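Local coordinates for protein amine Dehydrogenase (Pseudomonas putida, PDB 1JMX) that carries two covalently bound c-type hemes and probably passes electrons through them, as the heme-bearing alpha subunit of a quinohemoprotein amine dehydrogenase, at residues 6-11 against 61-66; 80-85 against 235-240; 195-200 against 303-308. All coordinates share one frame; numbering follows the deposited sequence.

Contact 1 of 3, residues 6-11 against 61-66; sequences SLLQNK and VKYLAD
Leu8 and Tyr63 make the nearest approach between residues 6-11 and 61-66. Leu8 CD1 lies 3.6 Å from Tyr63 CE1, the ring carbon beside CZ, which bears the hydroxyl. The methyl comes in obliquely to the ring, and the two side chains cross at about a right angle. The other methyl of Leu8, CD2, is 4.5 Å from Leu64 CD2. Leu8 thus divides its two branches between neighbouring residues of the facing helix. The contact is apolar and small, about 100 Å² over both sides. The backbones stay well apart, with 9.2 Å between Leu8 CA and Tyr63 CA, so side chains alone fill the distance. Tyr63 has CG opposite its backbone N (chi1 178°), which carries the ring across to the leucine. This is helix-to-helix packing in the cytochrome c-like, heme-binding part of the chain. Leu8 also lies close to Cys12, which is bonded covalently to one heme, and the side chain of Leu64 comes within about 4 Å of a bound heme. The same helix pair extends through Leu60, on which Leu7 and Leu8 rest. Helix 34-48 covers another part of helix 54-67, where Trp37 touches Leu64, and strand 223-233 packs against Lys62 and Ala65.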
ATOM      1  N   SER A   6     -23.173 -21.301  18.405  1.00 20.89           N
ATOM      2  CA  SER A   6     -22.397 -22.491  18.720  1.00 20.66           C
ATOM      3  C   SER A   6     -21.042 -22.462  18.033  1.00 20.51           C
ATOM      4  O   SER A   6     -20.060 -22.911  18.611  1.00 21.03           O
ATOM      5  CB  SER A   6     -23.172 -23.771  18.380  1.00 20.68           C
ATOM      6  OG  SER A   6     -22.732 -24.357  17.169  1.00 24.27           O
ATOM      7  N   LEU A   7     -20.992 -21.946  16.802  1.00 19.55           N
ATOM      8  CA  LEU A   7     -19.735 -21.826  16.055  1.00 18.40           C
ATOM      9  C   LEU A   7     -18.840 -20.788  16.722  1.00 17.06           C
ATOM     10  O   LEU A   7     -17.623 -20.930  16.753  1.00 17.00           O
ATOM     11  CB  LEU A   7     -19.998 -21.413  14.606  1.00 16.94           C
ATOM     12  CG  LEU A   7     -20.204 -22.527  13.582  1.00 16.50           C
ATOM     13  CD1 LEU A   7     -20.560 -21.930  12.231  1.00 16.76           C
ATOM     14  CD2 LEU A   7     -18.947 -23.363  13.477  1.00 16.57           C
ATOM     15  N   LEU A   8     -19.462 -19.735  17.233  1.00 17.38           N
ATOM     16  CA  LEU A   8     -18.758 -18.668  17.931  1.00 17.35           C
ATOM     17  C   LEU A   8     -17.965 -19.251  19.091  1.00 18.23           C
ATOM     18  O   LEU A   8     -16.817 -18.887  19.322  1.00 18.90           O
ATOM     19  CB  LEU A   8     -19.758 -17.667  18.504  1.00 18.36           C
ATOM     20  CG  LEU A   8     -19.839 -16.276  17.898  1.00 18.33           C
ATOM     21  CD1 LEU A   8     -20.706 -15.425  18.804  1.00 18.43           C
ATOM     22  CD2 LEU A   8     -18.452 -15.675  17.764  1.00 18.25           C
ATOM     23  N   GLN A   9     -18.606 -20.138  19.839  1.00 17.77           N
ATOM     24  CA  GLN A   9     -17.969 -20.777  20.978  1.00 17.51           C
ATOM     25  C   GLN A   9     -16.947 -21.851  20.589  1.00 15.79           C
ATOM     26  O   GLN A   9     -15.831 -21.848  21.088  1.00 15.18           O
ATOM     27  CB  GLN A   9     -19.041 -21.365  21.887  1.00 19.54           C
ATOM     28  CG  GLN A   9     -18.517 -21.904  23.193  1.00 24.14           C
ATOM     29  CD  GLN A   9     -18.817 -23.369  23.338  1.00 25.70           C
ATOM     30  OE1 GLN A   9     -18.117 -24.214  22.772  1.00 29.44           O
ATOM     31  NE2 GLN A   9     -19.884 -23.685  24.052  1.00 24.49           N
ATOM     32  N   ASN A  10     -17.330 -22.755  19.693  1.00 15.30           N
ATOM     33  CA  ASN A  10     -16.461 -23.848  19.248  1.00 17.00           C
ATOM     34  C   ASN A  10     -15.166 -23.396  18.575  1.00 16.35           C
ATOM     35  O   ASN A  10     -14.150 -24.091  18.646  1.00 16.07           O
ATOM     36  CB  ASN A  10     -17.184 -24.747  18.230  1.00 20.30           C
ATOM     37  CG  ASN A  10     -18.263 -25.619  18.848  1.00 24.62           C
ATOM     38  OD1 ASN A  10     -18.666 -25.447  20.013  1.00 28.86           O
ATOM     39  ND2 ASN A  10     -18.763 -26.560  18.050  1.00 24.83           N
ATOM     40  N   LYS A  11     -15.219 -22.254  17.896  1.00 15.09           N
ATOM     41  CA  LYS A  11     -14.076 -21.752  17.144  1.00 13.15           C
ATOM     42  C   LYS A  11     -13.317 -20.548  17.688  1.00 12.40           C
ATOM     43  O   LYS A  11     -12.156 -20.344  17.343  1.00 13.01           O
ATOM     44  CB  LYS A  11     -14.535 -21.435  15.721  1.00 11.69           C
ATOM     45  CG  LYS A  11     -15.059 -22.631  14.936  1.00 12.05           C
ATOM     46  CD  LYS A  11     -13.925 -23.460  14.375  1.00 12.61           C
ATOM     47  CE  LYS A  11     -14.442 -24.671  13.636  1.00 13.81           C
ATOM     48  NZ  LYS A  11     -13.314 -25.479  13.093  1.00 15.76           N
ATOM     49  N   VAL A  61     -19.795 -14.865   9.551  1.00 14.27           N
ATOM     50  CA  VAL A  61     -19.864 -13.514   8.987  1.00 14.94           C
ATOM     51  C   VAL A  61     -21.320 -13.054   8.952  1.00 14.63           C
ATOM     52  O   VAL A  61     -21.633 -11.954   9.389  1.00 14.41           O
ATOM     53  CB  VAL A  61     -19.258 -13.460   7.556  1.00 15.17           C
ATOM     54  CG1 VAL A  61     -19.551 -12.111   6.899  1.00 14.60           C
ATOM     55  CG2 VAL A  61     -17.749 -13.704   7.613  1.00 12.99           C
ATOM     56  N   LYS A  62     -22.208 -13.925   8.474  1.00 15.34           N
ATOM     57  CA  LYS A  62     -23.635 -13.620   8.395  1.00 15.35           C
ATOM     58  C   LYS A  62     -24.160 -13.303   9.790  1.00 15.56           C
ATOM     59  O   LYS A  62     -24.808 -12.276  10.005  1.00 16.73           O
ATOM     60  CB  LYS A  62     -24.400 -14.808   7.798  1.00 15.64           C
ATOM     61  CG  LYS A  62     -25.923 -14.631   7.725  1.00 18.01           C
ATOM     62  CD  LYS A  62     -26.329 -13.698   6.597  1.00 19.69           C
ATOM     63  CE  LYS A  62     -27.841 -13.598   6.447  1.00 19.35           C
ATOM     64  NZ  LYS A  62     -28.477 -12.629   7.378  1.00 20.27           N
ATOM     65  N   TYR A  63     -23.816 -14.166  10.742  1.00 15.92           N
ATOM     66  CA  TYR A  63     -24.242 -14.009  12.126  1.00 15.22           C
ATOM     67  C   TYR A  63     -23.753 -12.703  12.743  1.00 14.29           C
ATOM     68  O   TYR A  63     -24.527 -11.952  13.332  1.00 13.95           O
ATOM     69  CB  TYR A  63     -23.757 -15.201  12.972  1.00 15.78           C
ATOM     70  CG  TYR A  63     -24.130 -15.091  14.433  1.00 17.53           C
ATOM     71  CD1 TYR A  63     -23.186 -14.715  15.395  1.00 18.71           C
ATOM     72  CD2 TYR A  63     -25.445 -15.312  14.853  1.00 18.53           C
ATOM     73  CE1 TYR A  63     -23.547 -14.553  16.736  1.00 19.33           C
ATOM     74  CE2 TYR A  63     -25.817 -15.153  16.194  1.00 18.98           C
ATOM     75  CZ  TYR A  63     -24.865 -14.770  17.128  1.00 19.91           C
ATOM     76  OH  TYR A  63     -25.243 -14.586  18.441  1.00 21.95           O
ATOM     77  N   LEU A  64     -22.468 -12.423  12.590  1.00 13.98           N
ATOM     78  CA  LEU A  64     -21.890 -11.213  13.163  1.00 13.57           C
ATOM     79  C   LEU A  64     -22.292  -9.929  12.437  1.00 13.09           C
ATOM     80  O   LEU A  64     -22.482  -8.899  13.065  1.00 12.69           O
ATOM     81  CB  LEU A  64     -20.374 -11.361  13.235  1.00 12.40           C
ATOM     82  CG  LEU A  64     -19.955 -12.523  14.136  1.00 11.61           C
ATOM     83  CD1 LEU A  64     -18.507 -12.883  13.896  1.00 11.72           C
ATOM     84  CD2 LEU A  64     -20.214 -12.158  15.591  1.00 10.53           C
ATOM     85  N   ALA A  65     -22.477 -10.016  11.124  1.00 13.35           N
ATOM     86  CA  ALA A  65     -22.865  -8.864  10.320  1.00 13.77           C
ATOM     87  C   ALA A  65     -24.279  -8.384  10.662  1.00 14.98           C
ATOM     88  O   ALA A  65     -24.570  -7.197  10.594  1.00 15.45           O
ATOM     89  CB  ALA A  65     -22.753  -9.200   8.838  1.00 12.91           C
ATOM     90  N   ASP A  66     -25.152  -9.318  11.022  1.00 16.21           N
ATOM     91  CA  ASP A  66     -26.524  -8.994  11.393  1.00 17.37           C
ATOM     92  C   ASP A  66     -26.584  -8.486  12.825  1.00 18.11           C
ATOM     93  O   ASP A  66     -27.201  -7.464  13.093  1.00 20.42           O
ATOM     94  CB  ASP A  66     -27.426 -10.223  11.264  1.00 16.48           C
ATOM     95  CG  ASP A  66     -27.794 -10.546   9.830  1.00 18.88           C
ATOM     96  OD1 ASP A  66     -27.079 -10.159   8.879  1.00 19.74           O
ATOM     97  OD2 ASP A  66     -28.822 -11.216   9.653  1.00 22.47           O
TER

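Contact 2 of 3, residues 80-85 against 235-240; sequences YAMERR and GYEWRG
A type I beta turn, Ala81 to Arg84, meets a strand of the eight-stranded antiparallel barrel here. Residues 80-85 belong to the heme-binding region, and residues 235-240 enter strand 237-244 through a classic beta bulge, in which Tyr236 and Glu237 both face Tyr233. Met82 carries the turn's side of the contact. Its sulfur, SD, lies 3.4 Å from Arg239 NH2, at the edge of the guanidinium and near its plane. Met82 SD and CE are also each 3.8 Å from Glu237 OE2. The Met82 side chain crosses both Glu237 and Arg239 at about a right angle. Glu237 and Arg239 form a salt bridge. Arg239 turns its end-on edge to the carboxylate, and NH1 and NH2 both give bent hydrogen bonds to Glu237 OE1. They reach this oxygen from the same face, NH2 from above the carboxylate plane (74°). Arg239 NH2 has a further salt bridge to Glu35, and Glu237 OE2 has one to Arg79. Val252 of the next strand, 247-256, touches both Met82 and Arg239. A glutamine in place of Glu237 would probably leave Arg239 and Arg79 without the negative charge they share. A bend at chi2 (-72°) turns the Glu237 carboxylate toward Arg239. Glu237 CG lies over one face of the Tyr236 ring, toward its rim. Arg239 NH1 is 2.9 Å from Glu237 OE1, which lies only 3° out of the guanidinium plane.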
ATOM      1  N   TYR A  80     -17.728   3.621  -0.942  1.00 11.08           N
ATOM      2  CA  TYR A  80     -16.819   3.363  -2.059  1.00 10.63           C
ATOM      3  C   TYR A  80     -15.820   2.251  -1.759  1.00 11.27           C
ATOM      4  O   TYR A  80     -15.321   1.599  -2.674  1.00 12.03           O
ATOM      5  CB  TYR A  80     -16.057   4.633  -2.461  1.00 10.81           C
ATOM      6  CG  TYR A  80     -15.229   5.267  -1.358  1.00 10.74           C
ATOM      7  CD1 TYR A  80     -15.749   6.302  -0.585  1.00 11.71           C
ATOM      8  CD2 TYR A  80     -13.929   4.827  -1.080  1.00 11.77           C
ATOM      9  CE1 TYR A  80     -15.010   6.886   0.439  1.00 12.24           C
ATOM     10  CE2 TYR A  80     -13.171   5.408  -0.050  1.00 11.64           C
ATOM     11  CZ  TYR A  80     -13.725   6.434   0.704  1.00 13.08           C
ATOM     12  OH  TYR A  80     -13.019   7.011   1.730  1.00 13.70           O
ATOM     13  N   ALA A  81     -15.523   2.048  -0.475  1.00 12.17           N
ATOM     14  CA  ALA A  81     -14.582   1.007  -0.042  1.00 12.15           C
ATOM     15  C   ALA A  81     -15.149  -0.390  -0.300  1.00 11.09           C
ATOM     16  O   ALA A  81     -14.452  -1.258  -0.825  1.00 10.80           O
ATOM     17  CB  ALA A  81     -14.229   1.184   1.440  1.00 10.54           C
ATOM     18  N   MET A  82     -16.415  -0.592   0.064  1.00 11.76           N
ATOM     19  CA  MET A  82     -17.087  -1.877  -0.144  1.00 12.89           C
ATOM     20  C   MET A  82     -17.367  -2.063  -1.633  1.00 13.28           C
ATOM     21  O   MET A  82     -17.392  -3.186  -2.134  1.00 12.78           O
ATOM     22  CB  MET A  82     -18.407  -1.941   0.631  1.00 11.40           C
ATOM     23  CG  MET A  82     -18.264  -1.901   2.144  1.00 12.43           C
ATOM     24  SD  MET A  82     -19.855  -1.865   3.007  1.00 13.67           S
ATOM     25  CE  MET A  82     -20.237  -0.136   2.886  1.00  8.88           C
ATOM     26  N   GLU A  83     -17.567  -0.946  -2.328  1.00 13.12           N
ATOM     27  CA  GLU A  83     -17.846  -0.946  -3.755  1.00 11.90           C
ATOM     28  C   GLU A  83     -16.578  -1.066  -4.587  1.00 12.14           C
ATOM     29  O   GLU A  83     -16.622  -1.026  -5.812  1.00 12.18           O
ATOM     30  CB  GLU A  83     -18.647   0.302  -4.129  1.00 12.97           C
ATOM     31  CG  GLU A  83     -20.040   0.322  -3.489  1.00 14.23           C
ATOM     32  CD  GLU A  83     -20.765   1.648  -3.649  1.00 15.67           C
ATOM     33  OE1 GLU A  83     -20.137   2.628  -4.095  1.00 16.93           O
ATOM     34  OE2 GLU A  83     -21.959   1.723  -3.306  1.00 13.94           O
ATOM     35  N   ARG A  84     -15.447  -1.223  -3.904  1.00 12.27           N
ATOM     36  CA  ARG A  84     -14.151  -1.397  -4.546  1.00 12.79           C
ATOM     37  C   ARG A  84     -13.755  -0.298  -5.521  1.00 12.20           C
ATOM     38  O   ARG A  84     -13.189  -0.570  -6.580  1.00 13.33           O
ATOM     39  CB  ARG A  84     -14.072  -2.765  -5.242  1.00 13.81           C
ATOM     40  CG  ARG A  84     -14.310  -3.967  -4.326  1.00 16.76           C
ATOM     41  CD  ARG A  84     -13.261  -4.057  -3.229  1.00 16.20           C
ATOM     42  NE  ARG A  84     -11.930  -4.333  -3.760  1.00 17.35           N
ATOM     43  CZ  ARG A  84     -10.814  -4.290  -3.039  1.00 18.22           C
ATOM     44  NH1 ARG A  84     -10.858  -3.978  -1.749  1.00 18.03           N
ATOM     45  NH2 ARG A  84      -9.651  -4.567  -3.603  1.00 18.70           N
ATOM     46  N   ARG A  85     -14.088   0.937  -5.176  1.00 11.75           N
ATOM     47  CA  ARG A  85     -13.723   2.078  -5.995  1.00 10.61           C
ATOM     48  C   ARG A  85     -12.351   2.514  -5.482  1.00 10.52           C
ATOM     49  O   ARG A  85     -12.229   3.458  -4.700  1.00 10.10           O
ATOM     50  CB  ARG A  85     -14.760   3.190  -5.845  1.00 10.34           C
ATOM     51  CG  ARG A  85     -16.159   2.776  -6.256  1.00  9.89           C
ATOM     52  CD  ARG A  85     -17.101   3.951  -6.184  1.00 10.71           C
ATOM     53  NE  ARG A  85     -18.497   3.573  -6.400  1.00 15.25           N
ATOM     54  CZ  ARG A  85     -19.113   3.547  -7.583  1.00 14.78           C
ATOM     55  NH1 ARG A  85     -18.461   3.881  -8.692  1.00 14.45           N
ATOM     56  NH2 ARG A  85     -20.391   3.184  -7.655  1.00 12.45           N
ATOM     57  N   GLY A 235     -30.321  -6.435   6.911  1.00 16.68           N
ATOM     58  CA  GLY A 235     -31.525  -5.864   6.333  1.00 16.64           C
ATOM     59  C   GLY A 235     -31.394  -4.916   5.159  1.00 16.64           C
ATOM     60  O   GLY A 235     -32.413  -4.509   4.606  1.00 17.74           O
ATOM     61  N   TYR A 236     -30.170  -4.563   4.767  1.00 16.35           N
ATOM     62  CA  TYR A 236     -29.975  -3.654   3.637  1.00 15.35           C
ATOM     63  C   TYR A 236     -28.716  -3.919   2.819  1.00 15.47           C
ATOM     64  O   TYR A 236     -28.681  -3.594   1.637  1.00 15.34           O
ATOM     65  CB  TYR A 236     -30.009  -2.185   4.088  1.00 15.29           C
ATOM     66  CG  TYR A 236     -28.748  -1.681   4.768  1.00 16.38           C
ATOM     67  CD1 TYR A 236     -27.877  -0.814   4.107  1.00 15.27           C
ATOM     68  CD2 TYR A 236     -28.436  -2.061   6.072  1.00 16.37           C
ATOM     69  CE1 TYR A 236     -26.730  -0.335   4.728  1.00 17.31           C
ATOM     70  CE2 TYR A 236     -27.292  -1.591   6.703  1.00 17.21           C
ATOM     71  CZ  TYR A 236     -26.446  -0.727   6.029  1.00 17.08           C
ATOM     72  OH  TYR A 236     -25.338  -0.234   6.666  1.00 17.25           O
ATOM     73  N   GLU A 237     -27.696  -4.518   3.437  1.00 14.53           N
ATOM     74  CA  GLU A 237     -26.438  -4.813   2.746  1.00 12.99           C
ATOM     75  C   GLU A 237     -26.519  -6.004   1.800  1.00 13.55           C
ATOM     76  O   GLU A 237     -26.279  -7.152   2.176  1.00 12.80           O
ATOM     77  CB  GLU A 237     -25.290  -4.990   3.741  1.00 11.87           C
ATOM     78  CG  GLU A 237     -24.838  -3.699   4.421  1.00 12.37           C
ATOM     79  CD  GLU A 237     -24.065  -2.748   3.501  1.00 13.93           C
ATOM     80  OE1 GLU A 237     -24.005  -2.965   2.271  1.00 14.94           O
ATOM     81  OE2 GLU A 237     -23.504  -1.763   4.022  1.00 14.42           O
ATOM     82  N   TRP A 238     -26.825  -5.691   0.548  1.00 14.05           N
ATOM     83  CA  TRP A 238     -26.971  -6.670  -0.513  1.00 12.66           C
ATOM     84  C   TRP A 238     -25.640  -7.063  -1.144  1.00 13.12           C
ATOM     85  O   TRP A 238     -24.900  -6.216  -1.638  1.00 13.82           O
ATOM     86  CB  TRP A 238     -27.911  -6.098  -1.573  1.00 13.74           C
ATOM     87  CG  TRP A 238     -28.051  -6.911  -2.818  1.00 13.17           C
ATOM     88  CD1 TRP A 238     -27.199  -6.932  -3.888  1.00 12.49           C
ATOM     89  CD2 TRP A 238     -29.146  -7.767  -3.159  1.00 14.47           C
ATOM     90  NE1 TRP A 238     -27.701  -7.741  -4.877  1.00 14.92           N
ATOM     91  CE2 TRP A 238     -28.896  -8.267  -4.459  1.00 15.68           C
ATOM     92  CE3 TRP A 238     -30.317  -8.158  -2.495  1.00 13.16           C
ATOM     93  CZ2 TRP A 238     -29.781  -9.140  -5.110  1.00 15.46           C
ATOM     94  CZ3 TRP A 238     -31.192  -9.023  -3.140  1.00 14.37           C
ATOM     95  CH2 TRP A 238     -30.918  -9.505  -4.434  1.00 13.71           C
ATOM     96  N   ARG A 239     -25.354  -8.362  -1.133  1.00 11.87           N
ATOM     97  CA  ARG A 239     -24.134  -8.895  -1.723  1.00 12.69           C
ATOM     98  C   ARG A 239     -24.528  -9.989  -2.692  1.00 13.84           C
ATOM     99  O   ARG A 239     -25.103 -10.993  -2.298  1.00 16.06           O
ATOM    100  CB  ARG A 239     -23.206  -9.462  -0.645  1.00 11.36           C
ATOM    101  CG  ARG A 239     -22.664  -8.420   0.297  1.00 10.15           C
ATOM    102  CD  ARG A 239     -21.802  -7.407  -0.433  1.00  8.09           C
ATOM    103  NE  ARG A 239     -21.310  -6.390   0.486  1.00  9.83           N
ATOM    104  CZ  ARG A 239     -22.049  -5.393   0.950  1.00  8.79           C
ATOM    105  NH1 ARG A 239     -23.312  -5.266   0.576  1.00 10.55           N
ATOM    106  NH2 ARG A 239     -21.543  -4.548   1.828  1.00  8.78           N
ATOM    107  N   GLY A 240     -24.206  -9.808  -3.963  1.00 14.80           N
ATOM    108  CA  GLY A 240     -24.576 -10.813  -4.931  1.00 16.63           C
ATOM    109  C   GLY A 240     -23.508 -11.160  -5.934  1.00 18.53           C
ATOM    110  O   GLY A 240     -22.479 -10.496  -6.032  1.00 16.89           O
TER

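Contact 3 of 3, residues 195-200 against 303-308; sequences DVRGVM and TLVGSG
Arg197 is the one residue of 195-200 that carries the contact: its CB meets Val305 and its guanidinium meets Thr303. The aliphatic part is ordinary apolar packing. Arg197 CB is 3.7 Å from Val305 CG2 and 4.0 Å from Val305 CG1, so the valine fork sits against the first carbon of the arginine. The two side chains cross at about a right angle. At the far end, as modelled, Arg197 NH2 lies 3.3 Å from the methyl Thr303 CG2. Thr303 OG1 stands over one face of the guanidinium, 3.9 Å above its plane and toward the rim, and this buried oxygen has no polar partner in the model. The eclipsed chi1 of Thr303 (135°) makes the placing of its two branches uncertain. Bends at chi2 (-76°) and chi3 (-71°) fold the arginine along the facing strand toward Thr303. Arg197 NE gives a hydrogen bond to Gln290 OE1, and the amide nitrogen of Gln290 donates to Val196 O. The contact joins two beta domains far from the annotated sites. Strand 194-204 of the barrel lies against strand 299-307 of the following sheet. Leu331 of strand 331-338 touches both Arg197 and Thr303, and strand 182-190 meets Val305 through Ser187.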
ATOM      1  N   ASP A 195     -23.899   3.001 -21.236  1.00 19.97           N
ATOM      2  CA  ASP A 195     -25.114   2.781 -20.469  1.00 18.95           C
ATOM      3  C   ASP A 195     -25.605   1.350 -20.526  1.00 17.97           C
ATOM      4  O   ASP A 195     -25.290   0.605 -21.444  1.00 18.86           O
ATOM      5  CB  ASP A 195     -26.222   3.726 -20.941  1.00 18.98           C
ATOM      6  CG  ASP A 195     -25.983   5.164 -20.524  1.00 21.18           C
ATOM      7  OD1 ASP A 195     -26.383   6.086 -21.269  1.00 21.41           O
ATOM      8  OD2 ASP A 195     -25.405   5.384 -19.440  1.00 24.13           O
ATOM      9  N   VAL A 196     -26.368   0.979 -19.508  1.00 17.89           N
ATOM     10  CA  VAL A 196     -26.929  -0.353 -19.389  1.00 17.83           C
ATOM     11  C   VAL A 196     -28.294  -0.183 -18.725  1.00 17.24           C
ATOM     12  O   VAL A 196     -28.503   0.743 -17.939  1.00 16.57           O
ATOM     13  CB  VAL A 196     -26.007  -1.280 -18.532  1.00 17.61           C
ATOM     14  CG1 VAL A 196     -26.074  -0.913 -17.071  1.00 16.83           C
ATOM     15  CG2 VAL A 196     -26.367  -2.734 -18.732  1.00 18.52           C
ATOM     16  N   ARG A 197     -29.238  -1.038 -19.101  1.00 19.00           N
ATOM     17  CA  ARG A 197     -30.582  -0.986 -18.540  1.00 19.87           C
ATOM     18  C   ARG A 197     -31.234  -2.344 -18.684  1.00 19.18           C
ATOM     19  O   ARG A 197     -30.884  -3.116 -19.574  1.00 18.84           O
ATOM     20  CB  ARG A 197     -31.438   0.081 -19.236  1.00 20.60           C
ATOM     21  CG  ARG A 197     -32.145  -0.369 -20.523  1.00 24.05           C
ATOM     22  CD  ARG A 197     -31.217  -0.464 -21.715  1.00 25.63           C
ATOM     23  NE  ARG A 197     -30.794   0.852 -22.179  1.00 28.23           N
ATOM     24  CZ  ARG A 197     -30.591   1.169 -23.456  1.00 30.22           C
ATOM     25  NH1 ARG A 197     -30.780   0.263 -24.413  1.00 30.61           N
ATOM     26  NH2 ARG A 197     -30.170   2.386 -23.782  1.00 30.78           N
ATOM     27  N   GLY A 198     -32.177  -2.634 -17.798  1.00 19.00           N
ATOM     28  CA  GLY A 198     -32.862  -3.909 -17.856  1.00 18.65           C
ATOM     29  C   GLY A 198     -33.725  -4.173 -16.642  1.00 19.21           C
ATOM     30  O   GLY A 198     -34.111  -3.254 -15.917  1.00 18.50           O
ATOM     31  N   VAL A 199     -34.025  -5.446 -16.420  1.00 20.76           N
ATOM     32  CA  VAL A 199     -34.846  -5.865 -15.295  1.00 21.19           C
ATOM     33  C   VAL A 199     -34.177  -7.002 -14.543  1.00 19.83           C
ATOM     34  O   VAL A 199     -33.691  -7.965 -15.128  1.00 19.50           O
ATOM     35  CB  VAL A 199     -36.277  -6.292 -15.753  1.00 22.47           C
ATOM     36  CG1 VAL A 199     -37.081  -6.826 -14.567  1.00 23.77           C
ATOM     37  CG2 VAL A 199     -37.006  -5.103 -16.355  1.00 22.69           C
ATOM     38  N   MET A 200     -34.124  -6.847 -13.232  1.00 19.28           N
ATOM     39  CA  MET A 200     -33.538  -7.841 -12.372  1.00 19.69           C
ATOM     40  C   MET A 200     -34.661  -8.474 -11.576  1.00 18.95           C
ATOM     41  O   MET A 200     -35.419  -7.797 -10.883  1.00 18.77           O
ATOM     42  CB  MET A 200     -32.512  -7.205 -11.439  1.00 19.32           C
ATOM     43  CG  MET A 200     -31.732  -8.221 -10.625  1.00 21.34           C
ATOM     44  SD  MET A 200     -30.429  -7.463  -9.635  1.00 22.10           S
ATOM     45  CE  MET A 200     -31.367  -6.679  -8.331  1.00 18.65           C
ATOM     46  N   THR A 303     -33.885   6.406 -24.988  1.00 25.23           N
ATOM     47  CA  THR A 303     -34.668   5.427 -24.263  1.00 24.95           C
ATOM     48  C   THR A 303     -34.773   5.822 -22.791  1.00 24.20           C
ATOM     49  O   THR A 303     -33.812   6.281 -22.188  1.00 23.85           O
ATOM     50  CB  THR A 303     -34.120   3.993 -24.450  1.00 25.48           C
ATOM     51  OG1 THR A 303     -34.077   3.317 -23.187  1.00 28.38           O
ATOM     52  CG2 THR A 303     -32.746   3.999 -25.096  1.00 24.81           C
ATOM     53  N   LEU A 304     -35.990   5.755 -22.265  1.00 24.35           N
ATOM     54  CA  LEU A 304     -36.272   6.093 -20.877  1.00 23.97           C
ATOM     55  C   LEU A 304     -36.349   4.814 -20.061  1.00 23.40           C
ATOM     56  O   LEU A 304     -36.957   3.829 -20.481  1.00 23.48           O
ATOM     57  CB  LEU A 304     -37.586   6.876 -20.766  1.00 25.67           C
ATOM     58  CG  LEU A 304     -37.642   8.302 -21.331  1.00 27.85           C
ATOM     59  CD1 LEU A 304     -36.547   9.154 -20.692  1.00 28.55           C
ATOM     60  CD2 LEU A 304     -37.495   8.293 -22.846  1.00 29.51           C
ATOM     61  N   VAL A 305     -35.694   4.821 -18.906  1.00 22.89           N
ATOM     62  CA  VAL A 305     -35.672   3.658 -18.026  1.00 21.25           C
ATOM     63  C   VAL A 305     -36.428   4.029 -16.764  1.00 20.88           C
ATOM     64  O   VAL A 305     -36.350   5.173 -16.304  1.00 19.98           O
ATOM     65  CB  VAL A 305     -34.214   3.264 -17.656  1.00 20.14           C
ATOM     66  CG1 VAL A 305     -34.182   1.892 -17.001  1.00 20.23           C
ATOM     67  CG2 VAL A 305     -33.329   3.292 -18.891  1.00 18.49           C
ATOM     68  N   GLY A 306     -37.193   3.083 -16.226  1.00 20.65           N
ATOM     69  CA  GLY A 306     -37.937   3.375 -15.018  1.00 20.72           C
ATOM     70  C   GLY A 306     -38.896   2.297 -14.585  1.00 21.75           C
ATOM     71  O   GLY A 306     -38.879   1.180 -15.100  1.00 21.11           O
ATOM     72  N   SER A 307     -39.727   2.643 -13.610  1.00 23.15           N
ATOM     73  CA  SER A 307     -40.718   1.725 -13.080  1.00 24.84           C
ATOM     74  C   SER A 307     -42.101   2.375 -13.102  1.00 24.78           C
ATOM     75  O   SER A 307     -42.269   3.514 -12.663  1.00 24.02           O
ATOM     76  CB  SER A 307     -40.341   1.321 -11.652  1.00 26.05           C
ATOM     77  OG  SER A 307     -41.293   0.427 -11.100  1.00 28.83           O
ATOM     78  N   GLY A 308     -43.083   1.641 -13.624  1.00 26.05           N
ATOM     79  CA  GLY A 308     -44.444   2.148 -13.697  1.00 26.76           C
ATOM     80  C   GLY A 308     -44.594   3.306 -14.666  1.00 27.09           C
ATOM     81  O   GLY A 308     -45.264   4.300 -14.360  1.00 28.21           O
TER

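All three contacts are largely buried, and each joins elements distant in sequence. Contact 1 stays within the heme-binding region and packs helix on helix. Contact 2 ties that region to the barrel, and contact 3 ties the barrel to the next beta domain. Contacts 2 and 3 therefore reach the same sheet, through different strands; their nearest atoms are about 4 Å apart without touching. Contact 2 lies nearest the middle of the chain, with its centre about 8 Å from the chain centre, against about 28 Å for contact 1. The chemistry shifts as well: purely apolar in contact 1, sulfur beside paired charges in contact 2, and an arginine on aliphatic groups and a threonine in contact 3.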